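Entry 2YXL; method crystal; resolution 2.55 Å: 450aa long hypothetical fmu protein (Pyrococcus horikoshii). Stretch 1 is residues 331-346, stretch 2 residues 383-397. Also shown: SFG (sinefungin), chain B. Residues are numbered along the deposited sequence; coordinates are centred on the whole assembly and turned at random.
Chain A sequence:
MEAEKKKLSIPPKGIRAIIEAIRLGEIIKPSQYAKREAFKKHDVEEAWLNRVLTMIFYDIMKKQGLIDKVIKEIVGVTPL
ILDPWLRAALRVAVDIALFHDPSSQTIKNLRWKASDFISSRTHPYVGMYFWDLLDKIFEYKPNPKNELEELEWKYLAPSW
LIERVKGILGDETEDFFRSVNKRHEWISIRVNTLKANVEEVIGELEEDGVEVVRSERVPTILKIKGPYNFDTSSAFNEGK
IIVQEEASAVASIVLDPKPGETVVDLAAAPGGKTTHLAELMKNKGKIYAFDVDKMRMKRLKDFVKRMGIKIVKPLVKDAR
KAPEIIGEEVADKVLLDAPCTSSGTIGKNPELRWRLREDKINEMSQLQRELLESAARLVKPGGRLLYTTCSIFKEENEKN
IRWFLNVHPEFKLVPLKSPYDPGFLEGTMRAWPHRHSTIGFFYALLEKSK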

# COMPACT_ATOMS: atom_id res chain seq x y z
N ALA A 331 -15.43 -25.61 0.70
CA ALA A 331 -15.64 -24.22 1.09
C ALA A 331 -16.99 -23.66 0.64
O ALA A 331 -17.32 -23.69 -0.55
CB ALA A 331 -14.50 -23.34 0.58
N ASP A 332 -17.76 -23.15 1.61
CA ASP A 332 -19.02 -22.46 1.34
C ASP A 332 -18.77 -21.21 0.50
O ASP A 332 -19.55 -20.89 -0.40
CB ASP A 332 -19.71 -22.07 2.64
CG ASP A 332 -20.43 -23.23 3.29
OD1 ASP A 332 -20.18 -23.48 4.49
OD2 ASP A 332 -21.24 -23.90 2.61
N LYS A 333 -17.69 -20.50 0.82
CA LYS A 333 -17.22 -19.39 0.01
C LYS A 333 -15.74 -19.14 0.22
O LYS A 333 -15.21 -19.32 1.32
CB LYS A 333 -18.03 -18.11 0.27
CG LYS A 333 -18.38 -17.84 1.72
CD LYS A 333 -19.30 -16.64 1.86
CE LYS A 333 -20.74 -16.95 1.44
NZ LYS A 333 -20.97 -16.68 -0.00
N VAL A 334 -15.07 -18.73 -0.85
CA VAL A 334 -13.64 -18.44 -0.81
C VAL A 334 -13.36 -17.01 -1.28
O VAL A 334 -13.95 -16.53 -2.25
CB VAL A 334 -12.81 -19.47 -1.64
CG1 VAL A 334 -13.31 -19.57 -3.07
CG2 VAL A 334 -11.32 -19.14 -1.62
N LEU A 335 -12.46 -16.35 -0.56
CA LEU A 335 -11.94 -15.06 -0.97
C LEU A 335 -10.54 -15.23 -1.52
O LEU A 335 -9.65 -15.78 -0.85
CB LEU A 335 -11.94 -14.08 0.21
CG LEU A 335 -11.16 -12.76 0.05
CD1 LEU A 335 -11.85 -11.82 -0.92
CD2 LEU A 335 -10.96 -12.10 1.40
N LEU A 336 -10.34 -14.78 -2.75
CA LEU A 336 -9.01 -14.69 -3.32
C LEU A 336 -8.64 -13.22 -3.52
O LEU A 336 -8.89 -12.63 -4.58
CB LEU A 336 -8.89 -15.50 -4.62
CG LEU A 336 -7.55 -15.52 -5.38
CD1 LEU A 336 -6.35 -15.80 -4.47
CD2 LEU A 336 -7.59 -16.52 -6.53
N ASP A 337 -8.06 -12.64 -2.48
CA ASP A 337 -7.48 -11.31 -2.58
C ASP A 337 -6.06 -11.51 -3.08
O ASP A 337 -5.10 -11.57 -2.31
CB ASP A 337 -7.51 -10.59 -1.22
CG ASP A 337 -6.99 -9.17 -1.31
OD1 ASP A 337 -7.30 -8.46 -2.30
OD2 ASP A 337 -6.27 -8.74 -0.38
N ALA A 338 -5.96 -11.63 -4.40
CA ALA A 338 -4.77 -12.16 -5.07
C ALA A 338 -3.55 -11.27 -4.93
O ALA A 338 -3.67 -10.05 -4.96
CB ALA A 338 -5.07 -12.41 -6.54
N PRO A 339 -2.36 -11.89 -4.77
CA PRO A 339 -1.13 -11.12 -4.89
C PRO A 339 -1.11 -10.44 -6.25
O PRO A 339 -1.49 -11.07 -7.25
CB PRO A 339 -0.03 -12.19 -4.80
CG PRO A 339 -0.72 -13.49 -5.05
CD PRO A 339 -2.09 -13.30 -4.48
N CYS A 340 -0.72 -9.18 -6.29
CA CYS A 340 -0.81 -8.40 -7.52
C CYS A 340 0.25 -7.32 -7.59
O CYS A 340 1.09 -7.21 -6.69
CB CYS A 340 -2.22 -7.80 -7.66
SG CYS A 340 -2.62 -6.56 -6.42
N THR A 341 0.21 -6.53 -8.66
CA THR A 341 1.16 -5.44 -8.89
C THR A 341 1.04 -4.29 -7.88
O THR A 341 2.01 -3.57 -7.65
CB THR A 341 1.03 -4.85 -10.31
OG1 THR A 341 -0.34 -4.50 -10.56
CG2 THR A 341 1.52 -5.85 -11.35
N SER A 342 -0.16 -4.12 -7.31
CA SER A 342 -0.47 -3.03 -6.37
C SER A 342 -0.58 -1.65 -7.03
O SER A 342 -0.56 -0.63 -6.34
CB SER A 342 0.52 -3.00 -5.20
OG SER A 342 0.15 -3.91 -4.18
N SER A 343 -0.71 -1.63 -8.36
CA SER A 343 -0.74 -0.38 -9.13
C SER A 343 -1.83 0.59 -8.68
O SER A 343 -1.69 1.81 -8.82
CB SER A 343 -0.90 -0.67 -10.62
OG SER A 343 -2.06 -1.45 -10.86
N GLY A 344 -2.92 0.05 -8.14
CA GLY A 344 -4.00 0.87 -7.61
C GLY A 344 -3.68 1.56 -6.30
O GLY A 344 -4.44 2.41 -5.83
N THR A 345 -2.54 1.20 -5.70
CA THR A 345 -2.16 1.74 -4.40
C THR A 345 -1.06 2.82 -4.49
O THR A 345 -0.47 3.19 -3.48
CB THR A 345 -1.75 0.63 -3.40
OG1 THR A 345 -0.51 0.03 -3.80
CG2 THR A 345 -2.82 -0.45 -3.31
N ILE A 346 -0.81 3.33 -5.70
CA ILE A 346 0.28 4.29 -5.90
C ILE A 346 0.07 5.69 -5.28
O ILE A 346 0.98 6.51 -5.26
CB ILE A 346 0.73 4.41 -7.40
CG1 ILE A 346 -0.41 4.90 -8.29
CG2 ILE A 346 1.33 3.09 -7.88
CD1 ILE A 346 0.06 5.47 -9.62
N GLY A 383 -21.72 -22.70 -3.55
CA GLY A 383 -20.81 -21.69 -3.01
C GLY A 383 -20.49 -20.50 -3.90
O GLY A 383 -20.93 -20.42 -5.05
N ARG A 384 -19.71 -19.57 -3.35
CA ARG A 384 -19.31 -18.34 -4.05
C ARG A 384 -17.82 -18.05 -3.96
O ARG A 384 -17.17 -18.32 -2.95
CB ARG A 384 -20.11 -17.14 -3.54
CG ARG A 384 -21.55 -17.09 -4.03
CD ARG A 384 -22.20 -15.75 -3.72
NE ARG A 384 -23.57 -15.68 -4.23
CZ ARG A 384 -24.32 -14.57 -4.24
NH1 ARG A 384 -23.83 -13.43 -3.77
NH2 ARG A 384 -25.55 -14.61 -4.73
N LEU A 385 -17.28 -17.47 -5.03
CA LEU A 385 -15.88 -17.09 -5.10
C LEU A 385 -15.79 -15.59 -5.37
O LEU A 385 -16.43 -15.09 -6.30
CB LEU A 385 -15.18 -17.85 -6.24
CG LEU A 385 -13.65 -18.05 -6.29
CD1 LEU A 385 -13.25 -18.62 -7.64
CD2 LEU A 385 -12.86 -16.79 -6.01
N LEU A 386 -15.03 -14.88 -4.55
CA LEU A 386 -14.72 -13.48 -4.84
C LEU A 386 -13.25 -13.32 -5.16
O LEU A 386 -12.38 -13.72 -4.39
CB LEU A 386 -15.14 -12.54 -3.71
CG LEU A 386 -14.74 -11.06 -3.88
CD1 LEU A 386 -15.50 -10.36 -5.02
CD2 LEU A 386 -14.92 -10.30 -2.58
N TYR A 387 -12.99 -12.73 -6.33
CA TYR A 387 -11.64 -12.43 -6.76
C TYR A 387 -11.44 -10.92 -6.67
O TYR A 387 -12.23 -10.14 -7.22
CB TYR A 387 -11.42 -12.94 -8.18
CG TYR A 387 -10.08 -12.59 -8.79
CD1 TYR A 387 -8.95 -13.37 -8.54
CD2 TYR A 387 -9.96 -11.50 -9.64
CE1 TYR A 387 -7.72 -13.06 -9.12
CE2 TYR A 387 -8.73 -11.17 -10.23
CZ TYR A 387 -7.62 -11.96 -9.96
OH TYR A 387 -6.41 -11.63 -10.53
N THR A 388 -10.39 -10.50 -5.96
CA THR A 388 -10.04 -9.09 -5.87
C THR A 388 -8.55 -8.89 -6.03
O THR A 388 -7.75 -9.74 -5.63
CB THR A 388 -10.46 -8.44 -4.52
OG1 THR A 388 -9.82 -9.11 -3.42
CG2 THR A 388 -11.97 -8.47 -4.32
N THR A 389 -8.19 -7.77 -6.64
CA THR A 389 -6.83 -7.24 -6.62
C THR A 389 -6.90 -5.76 -6.28
O THR A 389 -7.95 -5.12 -6.42
CB THR A 389 -6.11 -7.39 -7.98
OG1 THR A 389 -6.63 -6.44 -8.91
CG2 THR A 389 -6.25 -8.81 -8.55
N CYS A 390 -5.78 -5.20 -5.84
CA CYS A 390 -5.65 -3.75 -5.75
C CYS A 390 -4.79 -3.26 -6.91
O CYS A 390 -3.87 -2.46 -6.73
CB CYS A 390 -5.10 -3.32 -4.39
SG CYS A 390 -3.64 -4.22 -3.88
N SER A 391 -5.10 -3.76 -8.09
CA SER A 391 -4.43 -3.39 -9.33
C SER A 391 -5.43 -2.75 -10.28
O SER A 391 -6.62 -3.08 -10.25
CB SER A 391 -3.78 -4.62 -9.97
OG SER A 391 -3.34 -4.33 -11.29
N ILE A 392 -4.95 -1.86 -11.14
CA ILE A 392 -5.81 -1.19 -12.11
C ILE A 392 -5.69 -1.79 -13.51
O ILE A 392 -6.43 -1.41 -14.42
CB ILE A 392 -5.54 0.33 -12.18
CG1 ILE A 392 -4.07 0.61 -12.48
CG2 ILE A 392 -6.01 1.01 -10.88
CD1 ILE A 392 -3.81 1.94 -13.15
N PHE A 393 -4.77 -2.74 -13.68
CA PHE A 393 -4.50 -3.34 -14.98
C PHE A 393 -5.53 -4.39 -15.37
O PHE A 393 -5.89 -5.24 -14.56
CB PHE A 393 -3.09 -3.95 -15.02
CG PHE A 393 -1.99 -2.96 -14.75
CD1 PHE A 393 -1.02 -3.23 -13.79
CD2 PHE A 393 -1.91 -1.76 -15.46
CE1 PHE A 393 0.02 -2.33 -13.54
CE2 PHE A 393 -0.88 -0.85 -15.21
CZ PHE A 393 0.08 -1.14 -14.25
N LYS A 394 -5.99 -4.32 -16.61
CA LYS A 394 -6.94 -5.29 -17.15
C LYS A 394 -6.38 -6.71 -17.15
O LYS A 394 -7.11 -7.67 -16.92
CB LYS A 394 -7.38 -4.90 -18.56
CG LYS A 394 -8.31 -3.70 -18.62
CD LYS A 394 -8.47 -3.18 -20.04
CE LYS A 394 -9.23 -1.87 -20.07
NZ LYS A 394 -9.24 -1.26 -21.43
N GLU A 395 -5.07 -6.82 -17.38
CA GLU A 395 -4.37 -8.12 -17.41
C GLU A 395 -4.53 -8.94 -16.14
O GLU A 395 -4.57 -10.17 -16.20
CB GLU A 395 -2.88 -7.92 -17.70
CG GLU A 395 -2.50 -7.99 -19.18
CD GLU A 395 -3.02 -6.83 -20.01
OE1 GLU A 395 -3.14 -7.00 -21.24
OE2 GLU A 395 -3.32 -5.75 -19.44
N GLU A 396 -4.61 -8.27 -15.00
CA GLU A 396 -4.75 -8.93 -13.71
C GLU A 396 -6.21 -9.09 -13.31
O GLU A 396 -6.53 -9.84 -12.39
CB GLU A 396 -4.02 -8.13 -12.63
CG GLU A 396 -2.52 -8.25 -12.68
CD GLU A 396 -1.84 -7.21 -11.82
OE1 GLU A 396 -1.55 -7.51 -10.64
OE2 GLU A 396 -1.60 -6.09 -12.31
N ASN A 397 -7.09 -8.39 -14.02
CA ASN A 397 -8.48 -8.26 -13.63
C ASN A 397 -9.47 -8.87 -14.63
O ASN A 397 -9.75 -10.08 -14.57
CB ASN A 397 -8.82 -6.80 -13.35
CG ASN A 397 -7.99 -6.21 -12.21
OD1 ASN A 397 -7.64 -5.04 -12.23
ND2 ASN A 397 -7.69 -7.04 -11.22
N SFG B . -5.72 -10.38 1.71
CA SFG B . -4.63 -9.75 2.48
C SFG B . -5.21 -8.70 3.45
O SFG B . -4.52 -8.41 4.45
OXT SFG B . -6.33 -8.21 3.19
CB SFG B . -3.60 -9.12 1.52
CG SFG B . -2.90 -10.20 0.68
CD SFG B . -1.80 -9.64 -0.23
NE SFG B . -2.41 -8.73 -1.21
C5' SFG B . -1.06 -10.74 -1.03
C4' SFG B . -0.52 -11.90 -0.16
O4' SFG B . -0.50 -13.07 -1.02
C3' SFG B . 0.93 -11.72 0.31
O3' SFG B . 0.96 -11.77 1.74
C2' SFG B . 1.69 -12.91 -0.29
O2' SFG B . 2.63 -13.46 0.65
C1' SFG B . 0.56 -13.91 -0.51
N9 SFG B . 0.84 -14.96 -1.53
C8 SFG B . 1.41 -14.79 -2.72
N7 SFG B . 1.49 -15.96 -3.36
C5 SFG B . 0.97 -16.89 -2.56
C6 SFG B . 0.78 -18.26 -2.68
N6 SFG B . 1.17 -18.91 -3.78
N1 SFG B . 0.21 -18.93 -1.66
C2 SFG B . -0.18 -18.29 -0.56
N3 SFG B . -0.01 -16.98 -0.42
C4 SFG B . 0.56 -16.26 -1.40

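How does stretch 2 begin its alignment with stretch 1? From Gly383 onward it runs as a strand parallel to the one around Lys333 to Asp337, their directions only 13° apart. Gly383 lies against the carbonyl of Asp332, its CA 3.0 Å from Asp332 O; a CB here would point toward stretch 1 and fall 2.7 Å from that same oxygen, so the absence of a side chain lets the chains close. Arg384 then uses both its backbone groups: its N donates to Asp332 O (3.2 Å), and its O accepts from Val334 N (3.0 Å).

What carries the pairing through the middle of the strand? The alternation of a parallel sheet, in which one residue bonds to two that flank its partner. Leu385 puts its side chain on the face shared with Val334 and Leu336, and its CG meets Val334 CG1 at 3.6 Å. Leu386 N donates to Val334 O (3.0 Å) and Leu386 O accepts from Leu336 N (2.8 Å), while Leu335 sits beside it; on the other face Leu386 CD2 packs against Leu335 CD1 at 3.8 Å. Tyr387, which with Leu385 lies on either side of Leu386 in sequence, returns to the first face, where the edge of its ring meets Leu336, Tyr387 CD1 to Leu336 CD2, at 4.0 Å.

How does the pairing become polar at Thr388? Its backbone repeats the pattern, its N bonding to Leu336 O (2.9 Å) and its O to Ala338 N (2.9 Å). Its OG1 donates to Asp337 OD1 (2.8 Å), on the same face as the leucine pair. The other carboxylate oxygen, Asp337 OD2, accepts from N of sinefungin at 2.7 Å, so one side chain joins the strand pair to the ligand.

What takes over once the ladder has passed its last bridge, Asp337 with Thr388? Here the irregular chain of stretch 2 meets a loop of stretch 1 and the short 3-10 segment at Ser343 and Gly344. Cys390 N makes a weak hydrogen bond to Cys340 SG (3.5 Å), and the two sulfurs, Cys390 SG and Cys340 SG, lie 3.6 Å apart, in contact but too far for a disulfide. Cys390 O accepts from Gly344 N (3.0 Å). Ile392 N donates to Ser343 OG at 2.9 Å and a nearly straight 170°; the same hydroxyl lies over one face of the Phe393 ring, whose edge meets Thr341 OG1.

What does Glu396 add at the far end? Its carboxylate grips Thr341 twice: OE1 accepts from Thr341 N (2.8 Å) and OE2 from Thr341 OG1 (2.7 Å). Ser391 OG also donates to Glu396 OE2 (2.7 Å), so the one carboxylate binds Thr341 in stretch 1 and Ser391 in stretch 2.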